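Local coordinates for protein A-adding tRNA nucleotidyltransferase (Aquifex aeolicus, PDB 4WBY) that adds the terminal adenosine to the 3' CC end of tRNA, using ATP and magnesium, at residues P297-E302 and P333-V338; W258-F263 and I268-L273; L282-G287 and F306-L311. One frame throughout, in Å; residues are numbered along the deposited sequence.

How the contacts relate
All three contacts join helices in the helical part of this C-terminal piece of a longer protein. All lie away from the ATP and magnesium sites. Contact 1 is the middle member. Its centre is about 13 Å from the centre of contact 2 and about 13 Å from that of contact 3. It touches contact 2 where Val300 and Pro297 pack on Trp272, and Ser337 on Leu273. It touches contact 3 where Leu334 and Val338 meet Phe306, and both use helix 298-309. Contacts 2 and 3 do not touch; their nearest atoms are about 7 Å apart. The sulfate of contact 1 sits on Arg301, not in the active site.

Contact 1: P297-E302 and P333-V338; sequences PSWVRE and PLHTSV. With SO4 (sulfate ion), chain E.
Trp299 meets His335 and Ser337 with its indole. Its CG stands between the backbone N and the carbonyl carbon (chi1 67°), which lays the indole against His335 and Ser337. The five-membered ring of Trp299 and the His335 ring are tilted by 23°, but slid apart so that they barely overlap. Trp299 CB takes the place over the imidazole: it lies 3.8 Å from the His335 centroid in a CH-pi contact. Trp299 CZ3 touches Ser337 CB at 3.4 Å.

His335 is the N-cap residue of helix 336-342, so the indole packs where the N-terminal ends of two helices meet. His335 ND1 and Ser337 OG share a hydrogen bond of 2.8 Å, which fixes the turn of the imidazole. Ser337 OG also bonds to Thr303 OG1. A serine in place of Trp299 would keep CB but would probably leave His335 CE1 and Ser337 CB without the indole they pack on, opening a gap.

Val300 CG2 lies over the other face of the indole, opposite His335 CE1, and packs on helix 271-278. Arg301 grips a sulfate, probably from the crystallisation liquor, edge-on: NH1 reaches O1 and NH2 reaches O2, each at 2.9 Å. Its NE bonds to Ala296 O.

Contact 2: W258-F263 and I268-L273; sequences WHALEF and IDYGWL
His259 carries CG anti to the backbone N (chi1 -177°), and Tyr270 carries CG anti to its carbonyl carbon (chi1 -57°). These torsions send the two rings into the space between the segments, where they meet rim to rim. His259 ND1 and Tyr270 OH are 2.6 Å apart in a short hydrogen bond with an angle of 161°. Either atom could be the donor. The hydroxyl lies at the edge of the imidazole, near its plane, and ND1 lies likewise at the edge of the phenol. The two planes are nearly perpendicular and the ring centroids are 5.7 Å apart, so there is no stacking.

Ala260 packs beside this bond. Its CB touches Tyr270 CE2 at 3.9 Å, and its CA comes within 3.5 Å of Tyr270 OH.

The pair bridges a helix-loop-helix connection. His259 and Ala260 are in the last turns of helix 243-262, and Tyr270 belongs to 268-273, which leads into the next helix. Asp269 is the centre of an inverse gamma turn in the link. The loop has a further tie to the first helix, from Arg267 NE to Ala260 O.

Within the segments, Phe263 CB lies over one face of the imidazole, offset toward its rim. Ile268 O sits 3.2 Å above the plane of the Tyr270 ring, also offset toward the rim. Helix 336-342 adds Thr336 on His259 and Leu340 on Tyr270.

Contact 3: L282-G287 and F306-L311; sequences LDYERG and FMKFKL
Tyr284 and Phe309 form a T-shaped (edge-to-face) pair. The edge of Phe309 points at the face of Tyr284, with planes at 88° and centroids 4.9 Å apart. Phe309 CE1 does the touching. It stands over the centre of the phenol ring, and its closest atom there is Tyr284 CE2 at 3.6 Å. With CG anti to the backbone N (chi1 166°), the Tyr284 ring reaches across to helix 298-309.

The apolar part of Lys308 adds to the packing. Its CG lies 4.0 Å from Tyr284 CD1, and the two side chains pass at a slant. The Phe309 edge and the lysine methylenes thus both rest against Tyr284.

Tyr284 opens helix 284-293, and Phe309 is at the end of helix 298-309. The two helices follow each other in the chain, so the start of one packs on the end of the next, as in a helical hairpin.

The polar contact is made by the end of Lys308. Its chain is bent at chi2 and chi3, which curls the ammonium group back to the turn before helix 284-293. Lys308 NZ donates to Leu282 O at 3.1 Å, and the C=O...N angle of 165° puts the donor nearly in line with the carbonyl bond. NZ also donates to Ser280 O and, at 2.8 Å, to a water. The water in turn donates to Leu282 O, at a rather short 2.5 Å, and so bridges the same two groups. The ammonium is therefore held mainly by backbone carbonyls. Asp283 OD1 is 6.7 Å from Lys308 NZ, too far for a salt bridge, though its charge may still favour the lysine there.

One salt bridge lies within 282-287. Arg286 NH2 is 3.2 Å from Asp283 OD2, and Leu282 CD2 packs against one face of the guanidinium.

Contact 1: P297-E302 and P333-V338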
loop_
_atom_site.group_PDB
_atom_site.type_symbol
_atom_site.label_atom_id
_atom_site.label_comp_id
_atom_site.label_asym_id
_atom_site.label_seq_id
_atom_site.Cartn_x
_atom_site.Cartn_y
_atom_site.Cartn_z
ATOM N N PRO A 297 12.323 -2.668 5.189
ATOM C CA PRO A 297 13.399 -1.705 5.453
ATOM C C PRO A 297 14.249 -2.100 6.653
ATOM O O PRO A 297 13.775 -2.801 7.559
ATOM C CB PRO A 297 12.645 -0.404 5.750
ATOM C CG PRO A 297 11.350 -0.544 5.019
ATOM C CD PRO A 297 11.007 -2.013 5.056
ATOM N N SER A 298 15.495 -1.641 6.652
ATOM C CA SER A 298 16.404 -1.865 7.759
ATOM C C SER A 298 15.780 -1.498 9.097
ATOM O O SER A 298 15.888 -2.258 10.058
ATOM C CB SER A 298 17.685 -1.067 7.551
ATOM O OG SER A 298 18.409 -0.986 8.762
ATOM N N TRP A 299 15.113 -0.348 9.177
ATOM C CA TRP A 299 14.584 0.069 10.472
ATOM C C TRP A 299 13.532 -0.909 10.975
ATOM O O TRP A 299 13.429 -1.142 12.170
ATOM C CB TRP A 299 14.021 1.500 10.428
ATOM C CG TRP A 299 12.773 1.737 9.585
ATOM C CD1 TRP A 299 12.734 2.239 8.309
ATOM C CD2 TRP A 299 11.404 1.559 9.982
ATOM N NE1 TRP A 299 11.431 2.364 7.887
ATOM C CE2 TRP A 299 10.597 1.948 8.892
ATOM C CE3 TRP A 299 10.783 1.091 11.145
ATOM C CZ2 TRP A 299 9.200 1.885 8.935
ATOM C CZ3 TRP A 299 9.393 1.036 11.184
ATOM C CH2 TRP A 299 8.623 1.426 10.087
ATOM N N VAL A 300 12.771 -1.498 10.058
ATOM C CA VAL A 300 11.760 -2.480 10.433
ATOM C C VAL A 300 12.413 -3.758 10.957
ATOM O O VAL A 300 12.007 -4.309 11.988
ATOM C CB VAL A 300 10.845 -2.820 9.245
ATOM C CG1 VAL A 300 9.839 -3.899 9.632
ATOM C CG2 VAL A 300 10.138 -1.563 8.740
ATOM N N ARG A 301 13.430 -4.228 10.245
ATOM C CA ARG A 301 14.109 -5.451 10.632
ATOM C C ARG A 301 14.851 -5.268 11.951
ATOM O O ARG A 301 14.854 -6.172 12.794
ATOM C CB ARG A 301 15.054 -5.902 9.518
ATOM C CG ARG A 301 14.282 -6.278 8.253
ATOM C CD ARG A 301 15.170 -6.774 7.132
ATOM N NE ARG A 301 15.871 -5.686 6.467
ATOM C CZ ARG A 301 17.182 -5.499 6.556
ATOM N NH1 ARG A 301 17.917 -6.327 7.286
ATOM N NH2 ARG A 301 17.753 -4.480 5.932
ATOM N N GLU A 302 15.438 -4.088 12.154
ATOM C CA GLU A 302 16.122 -3.801 13.407
ATOM C C GLU A 302 15.111 -3.641 14.545
ATOM O O GLU A 302 15.346 -4.105 15.661
ATOM C CB GLU A 302 16.988 -2.547 13.277
ATOM C CG GLU A 302 18.136 -2.668 12.266
ATOM C CD GLU A 302 19.266 -3.588 12.706
ATOM O OE1 GLU A 302 19.285 -4.029 13.878
ATOM O OE2 GLU A 302 20.154 -3.861 11.870
ATOM N N PRO A 333 18.564 6.627 21.834
ATOM C CA PRO A 333 19.076 5.986 20.614
ATOM C C PRO A 333 18.027 5.276 19.762
ATOM O O PRO A 333 18.383 4.706 18.728
ATOM C CB PRO A 333 20.082 4.966 21.155
ATOM C CG PRO A 333 19.563 4.614 22.502
ATOM C CD PRO A 333 18.917 5.864 23.048
ATOM N N LEU A 334 16.765 5.303 20.174
ATOM C CA LEU A 334 15.753 4.468 19.538
ATOM C C LEU A 334 15.117 5.109 18.312
ATOM O O LEU A 334 14.860 6.313 18.270
ATOM C CB LEU A 334 14.664 4.104 20.549
ATOM C CG LEU A 334 15.156 3.397 21.812
ATOM C CD1 LEU A 334 14.008 3.144 22.781
ATOM C CD2 LEU A 334 15.877 2.094 21.467
ATOM N N HIS A 335 14.887 4.286 17.302
ATOM C CA HIS A 335 14.120 4.694 16.144
ATOM C C HIS A 335 12.685 4.994 16.565
ATOM O O HIS A 335 12.174 4.393 17.515
ATOM C CB HIS A 335 14.152 3.594 15.082
ATOM C CG HIS A 335 13.543 3.996 13.780
ATOM N ND1 HIS A 335 12.280 3.599 13.394
ATOM C CD2 HIS A 335 14.014 4.777 12.781
ATOM C CE1 HIS A 335 12.008 4.105 12.207
ATOM N NE2 HIS A 335 13.042 4.828 11.812
ATOM N N THR A 336 12.049 5.920 15.854
ATOM C CA THR A 336 10.655 6.299 16.092
ATOM C C THR A 336 9.748 5.088 16.281
ATOM O O THR A 336 8.845 5.103 17.123
ATOM C CB THR A 336 10.112 7.150 14.922
ATOM O OG1 THR A 336 10.868 8.358 14.830
ATOM C CG2 THR A 336 8.645 7.507 15.126
ATOM N N SER A 337 9.992 4.041 15.496
ATOM C CA SER A 337 9.160 2.837 15.563
ATOM C C SER A 337 9.127 2.214 16.960
ATOM O O SER A 337 8.066 1.779 17.419
ATOM C CB SER A 337 9.635 1.801 14.536
ATOM O OG SER A 337 11.014 1.510 14.679
ATOM N N VAL A 338 10.270 2.178 17.641
ATOM C CA VAL A 338 10.321 1.551 18.960
ATOM C C VAL A 338 9.585 2.433 19.972
ATOM O O VAL A 338 8.896 1.923 20.852
ATOM C CB VAL A 338 11.778 1.286 19.430
ATOM C CG1 VAL A 338 11.797 0.722 20.854
ATOM C CG2 VAL A 338 12.477 0.337 18.466
HETATM S S SO4 E . 21.449 -4.889 6.708
HETATM O O1 SO4 E . 20.767 -6.174 6.826
HETATM O O2 SO4 E . 20.490 -3.809 6.483
HETATM O O3 SO4 E . 22.227 -4.629 7.922
HETATM O O4 SO4 E . 22.398 -4.931 5.593
#

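Contact 2: W258-F263 and I268-L273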
loop_
_atom_site.group_PDB
_atom_site.type_symbol
_atom_site.label_atom_id
_atom_site.label_comp_id
_atom_site.label_asym_id
_atom_site.label_seq_id
_atom_site.Cartn_x
_atom_site.Cartn_y
_atom_site.Cartn_z
ATOM N N TRP A 258 -2.059 9.722 16.313
ATOM C CA TRP A 258 -1.540 10.796 17.154
ATOM C C TRP A 258 -0.174 11.269 16.657
ATOM O O TRP A 258 0.062 12.470 16.507
ATOM C CB TRP A 258 -1.448 10.333 18.612
ATOM C CG TRP A 258 -0.686 11.271 19.500
ATOM C CD1 TRP A 258 -1.174 12.379 20.133
ATOM C CD2 TRP A 258 0.702 11.186 19.854
ATOM N NE1 TRP A 258 -0.175 12.988 20.858
ATOM C CE2 TRP A 258 0.985 12.278 20.701
ATOM C CE3 TRP A 258 1.731 10.293 19.538
ATOM C CZ2 TRP A 258 2.254 12.498 21.238
ATOM C CZ3 TRP A 258 2.992 10.516 20.069
ATOM C CH2 TRP A 258 3.243 11.609 20.908
ATOM N N HIS A 259 0.722 10.326 16.394
ATOM C CA HIS A 259 2.066 10.685 15.966
ATOM C C HIS A 259 2.044 11.429 14.629
ATOM O O HIS A 259 2.750 12.426 14.454
ATOM C CB HIS A 259 2.956 9.449 15.854
ATOM C CG HIS A 259 4.367 9.774 15.475
ATOM N ND1 HIS A 259 4.837 9.650 14.185
ATOM C CD2 HIS A 259 5.398 10.255 16.209
ATOM C CE1 HIS A 259 6.104 10.026 14.144
ATOM N NE2 HIS A 259 6.467 10.403 15.357
ATOM N N ALA A 260 1.234 10.944 13.690
ATOM C CA ALA A 260 1.173 11.548 12.361
ATOM C C ALA A 260 0.632 12.971 12.430
ATOM O O ALA A 260 1.039 13.839 11.656
ATOM C CB ALA A 260 0.320 10.699 11.426
ATOM N N LEU A 261 -0.278 13.204 13.369
ATOM C CA LEU A 261 -0.889 14.516 13.546
ATOM C C LEU A 261 0.071 15.487 14.221
ATOM O O LEU A 261 0.246 16.618 13.773
ATOM C CB LEU A 261 -2.173 14.393 14.367
ATOM C CG LEU A 261 -2.947 15.674 14.674
ATOM C CD1 LEU A 261 -3.444 16.306 13.388
ATOM C CD2 LEU A 261 -4.107 15.386 15.616
ATOM N N GLU A 262 0.703 15.030 15.297
ATOM C CA GLU A 262 1.515 15.898 16.143
ATOM C C GLU A 262 2.942 16.079 15.635
ATOM O O GLU A 262 3.599 17.069 15.962
ATOM C CB GLU A 262 1.544 15.353 17.573
ATOM C CG GLU A 262 0.180 15.305 18.241
ATOM C CD GLU A 262 -0.407 16.687 18.477
ATOM O OE1 GLU A 262 0.370 17.631 18.731
ATOM O OE2 GLU A 262 -1.647 16.832 18.402
ATOM N N PHE A 263 3.423 15.125 14.843
ATOM C CA PHE A 263 4.782 15.189 14.318
ATOM C C PHE A 263 4.822 14.879 12.823
ATOM O O PHE A 263 5.479 13.936 12.394
ATOM C CB PHE A 263 5.683 14.226 15.090
ATOM C CG PHE A 263 5.676 14.460 16.573
ATOM C CD1 PHE A 263 6.432 15.479 17.127
ATOM C CD2 PHE A 263 4.902 13.678 17.409
ATOM C CE1 PHE A 263 6.423 15.706 18.492
ATOM C CE2 PHE A 263 4.890 13.899 18.777
ATOM C CZ PHE A 263 5.651 14.913 19.317
ATOM N N ILE A 268 6.691 8.026 9.568
ATOM C CA ILE A 268 7.354 6.862 9.010
ATOM C C ILE A 268 6.300 6.019 8.307
ATOM O O ILE A 268 5.109 6.334 8.369
ATOM C CB ILE A 268 8.096 6.031 10.097
ATOM C CG1 ILE A 268 7.133 5.561 11.190
ATOM C CG2 ILE A 268 9.220 6.854 10.720
ATOM C CD1 ILE A 268 7.803 4.660 12.257
ATOM N N ASP A 269 6.734 4.964 7.627
ATOM C CA ASP A 269 5.800 4.065 6.965
ATOM C C ASP A 269 5.158 3.157 8.010
ATOM O O ASP A 269 5.617 2.042 8.259
ATOM C CB ASP A 269 6.513 3.273 5.865
ATOM C CG ASP A 269 6.994 4.171 4.730
ATOM O OD1 ASP A 269 6.392 5.251 4.537
ATOM O OD2 ASP A 269 7.968 3.802 4.039
ATOM N N TYR A 270 4.083 3.658 8.616
ATOM C CA TYR A 270 3.481 3.027 9.791
ATOM C C TYR A 270 2.925 1.634 9.555
ATOM O O TYR A 270 2.757 0.872 10.501
ATOM C CB TYR A 270 2.352 3.892 10.347
ATOM C CG TYR A 270 2.736 5.301 10.734
ATOM C CD1 TYR A 270 3.482 5.552 11.886
ATOM C CD2 TYR A 270 2.294 6.387 9.992
ATOM C CE1 TYR A 270 3.813 6.844 12.256
ATOM C CE2 TYR A 270 2.615 7.684 10.355
ATOM C CZ TYR A 270 3.367 7.907 11.488
ATOM O OH TYR A 270 3.681 9.192 11.845
ATOM N N GLY A 271 2.601 1.310 8.308
ATOM C CA GLY A 271 2.064 -0.004 7.999
ATOM C C GLY A 271 2.933 -1.139 8.512
ATOM O O GLY A 271 2.420 -2.178 8.946
ATOM N N TRP A 272 4.249 -0.940 8.482
ATOM C CA TRP A 272 5.165 -1.966 8.965
ATOM C C TRP A 272 4.995 -2.233 10.459
ATOM O O TRP A 272 5.238 -3.346 10.918
ATOM C CB TRP A 272 6.616 -1.571 8.681
ATOM C CG TRP A 272 6.963 -1.573 7.233
ATOM C CD1 TRP A 272 7.100 -0.487 6.424
ATOM C CD2 TRP A 272 7.208 -2.724 6.410
ATOM N NE1 TRP A 272 7.427 -0.884 5.153
ATOM C CE2 TRP A 272 7.499 -2.253 5.116
ATOM C CE3 TRP A 272 7.219 -4.103 6.647
ATOM C CZ2 TRP A 272 7.789 -3.112 4.053
ATOM C CZ3 TRP A 272 7.510 -4.959 5.594
ATOM C CH2 TRP A 272 7.797 -4.459 4.311
ATOM N N LEU A 273 4.571 -1.222 11.215
ATOM C CA LEU A 273 4.329 -1.410 12.646
ATOM C C LEU A 273 3.179 -2.377 12.909
ATOM O O LEU A 273 3.238 -3.178 13.838
ATOM C CB LEU A 273 4.032 -0.078 13.329
ATOM C CG LEU A 273 5.128 0.982 13.299
ATOM C CD1 LEU A 273 4.691 2.206 14.096
ATOM C CD2 LEU A 273 6.417 0.419 13.851
#

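Contact 3: L282-G287 and F306-L311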
loop_
_atom_site.group_PDB
_atom_site.type_symbol
_atom_site.label_atom_id
_atom_site.label_comp_id
_atom_site.label_asym_id
_atom_site.label_seq_id
_atom_site.Cartn_x
_atom_site.Cartn_y
_atom_site.Cartn_z
ATOM N N LEU A 282 5.352 -15.044 16.537
ATOM C CA LEU A 282 6.221 -15.972 15.822
ATOM C C LEU A 282 7.569 -16.095 16.519
ATOM O O LEU A 282 8.026 -15.149 17.161
ATOM C CB LEU A 282 6.462 -15.506 14.386
ATOM C CG LEU A 282 5.337 -15.460 13.360
ATOM C CD1 LEU A 282 5.929 -15.048 12.026
ATOM C CD2 LEU A 282 4.639 -16.803 13.250
ATOM N N ASP A 283 8.210 -17.248 16.359
ATOM C CA ASP A 283 9.605 -17.417 16.754
ATOM C C ASP A 283 10.450 -16.414 15.984
ATOM O O ASP A 283 10.121 -16.062 14.850
ATOM C CB ASP A 283 10.093 -18.837 16.479
ATOM C CG ASP A 283 9.394 -19.871 17.340
ATOM O OD1 ASP A 283 9.165 -19.594 18.537
ATOM O OD2 ASP A 283 9.072 -20.959 16.821
ATOM N N TYR A 284 11.532 -15.956 16.597
ATOM C CA TYR A 284 12.348 -14.900 16.010
ATOM C C TYR A 284 12.863 -15.245 14.612
ATOM O O TYR A 284 12.809 -14.413 13.707
ATOM C CB TYR A 284 13.522 -14.575 16.935
ATOM C CG TYR A 284 14.605 -13.750 16.283
ATOM C CD1 TYR A 284 14.372 -12.435 15.898
ATOM C CD2 TYR A 284 15.864 -14.289 16.055
ATOM C CE1 TYR A 284 15.371 -11.681 15.304
ATOM C CE2 TYR A 284 16.863 -13.549 15.461
ATOM C CZ TYR A 284 16.615 -12.247 15.089
ATOM O OH TYR A 284 17.622 -11.517 14.498
ATOM N N GLU A 285 13.351 -16.470 14.431
ATOM C CA GLU A 285 13.896 -16.889 13.141
ATOM C C GLU A 285 12.879 -16.798 12.011
ATOM O O GLU A 285 13.203 -16.325 10.923
ATOM C CB GLU A 285 14.428 -18.320 13.214
ATOM C CG GLU A 285 15.792 -18.443 13.852
ATOM C CD GLU A 285 15.748 -18.249 15.349
ATOM O OE1 GLU A 285 14.638 -18.317 15.923
ATOM O OE2 GLU A 285 16.820 -18.028 15.951
ATOM N N ARG A 286 11.658 -17.263 12.250
ATOM C CA ARG A 286 10.653 -17.206 11.192
ATOM C C ARG A 286 10.189 -15.771 10.948
ATOM O O ARG A 286 9.940 -15.394 9.808
ATOM C CB ARG A 286 9.457 -18.116 11.493
ATOM C CG ARG A 286 8.893 -18.032 12.892
ATOM C CD ARG A 286 7.755 -19.031 13.096
ATOM N NE ARG A 286 7.424 -19.173 14.511
ATOM C CZ ARG A 286 6.348 -19.792 14.981
ATOM N NH1 ARG A 286 5.475 -20.339 14.149
ATOM N NH2 ARG A 286 6.146 -19.861 16.291
ATOM N N GLY A 287 10.094 -14.966 12.006
ATOM C CA GLY A 287 9.761 -13.557 11.839
ATOM C C GLY A 287 10.823 -12.820 11.041
ATOM O O GLY A 287 10.510 -12.028 10.144
ATOM N N PHE A 306 14.900 -5.921 17.920
ATOM C CA PHE A 306 14.844 -5.224 19.198
ATOM C C PHE A 306 13.616 -5.652 19.999
ATOM O O PHE A 306 13.704 -5.904 21.203
ATOM C CB PHE A 306 14.838 -3.705 18.983
ATOM C CG PHE A 306 15.090 -2.919 20.240
ATOM C CD1 PHE A 306 14.048 -2.584 21.094
ATOM C CD2 PHE A 306 16.377 -2.537 20.576
ATOM C CE1 PHE A 306 14.290 -1.874 22.266
ATOM C CE2 PHE A 306 16.631 -1.813 21.739
ATOM C CZ PHE A 306 15.585 -1.482 22.589
ATOM N N MET A 307 12.478 -5.728 19.320
ATOM C CA MET A 307 11.225 -6.171 19.913
ATOM C C MET A 307 11.413 -7.541 20.561
ATOM O O MET A 307 10.962 -7.772 21.686
ATOM C CB MET A 307 10.104 -6.204 18.843
ATOM C CG MET A 307 8.698 -6.341 19.418
ATOM S SD MET A 307 7.377 -6.309 18.193
ATOM C CE MET A 307 7.598 -7.907 17.419
ATOM N N LYS A 308 12.091 -8.449 19.866
ATOM C CA LYS A 308 12.210 -9.817 20.366
ATOM C C LYS A 308 13.242 -9.952 21.493
ATOM O O LYS A 308 12.972 -10.615 22.498
ATOM C CB LYS A 308 12.549 -10.781 19.227
ATOM C CG LYS A 308 11.519 -10.801 18.103
ATOM C CD LYS A 308 10.123 -11.117 18.600
ATOM C CE LYS A 308 10.007 -12.579 18.988
ATOM N NZ LYS A 308 8.604 -12.953 19.298
ATOM N N PHE A 309 14.408 -9.327 21.340
ATOM C CA PHE A 309 15.519 -9.520 22.277
ATOM C C PHE A 309 15.606 -8.516 23.415
ATOM O O PHE A 309 15.957 -8.879 24.551
ATOM C CB PHE A 309 16.840 -9.481 21.511
ATOM C CG PHE A 309 17.147 -10.740 20.774
ATOM C CD1 PHE A 309 16.650 -10.950 19.497
ATOM C CD2 PHE A 309 17.942 -11.717 21.356
ATOM C CE1 PHE A 309 16.934 -12.117 18.811
ATOM C CE2 PHE A 309 18.222 -12.887 20.687
ATOM C CZ PHE A 309 17.723 -13.088 19.408
ATOM N N LYS A 310 15.329 -7.254 23.126
ATOM C CA LYS A 310 15.713 -6.177 24.027
ATOM C C LYS A 310 14.540 -5.432 24.640
ATOM O O LYS A 310 14.688 -4.788 25.668
ATOM C CB LYS A 310 16.620 -5.174 23.293
ATOM C CG LYS A 310 17.872 -5.806 22.710
ATOM C CD LYS A 310 18.860 -4.757 22.237
ATOM C CE LYS A 310 20.156 -5.402 21.769
ATOM N NZ LYS A 310 20.771 -6.240 22.835
ATOM N N LEU A 311 13.371 -5.514 24.019
ATOM C CA LEU A 311 12.262 -4.678 24.446
ATOM C C LEU A 311 11.750 -5.071 25.833
ATOM O O LEU A 311 11.319 -4.212 26.596
ATOM C CB LEU A 311 11.137 -4.738 23.403
ATOM C CG LEU A 311 9.937 -3.799 23.562
ATOM C CD1 LEU A 311 10.376 -2.349 23.504
ATOM C CD2 LEU A 311 8.880 -4.073 22.494
HETATM O O HOH W 1 7.841 -12.742 16.584
#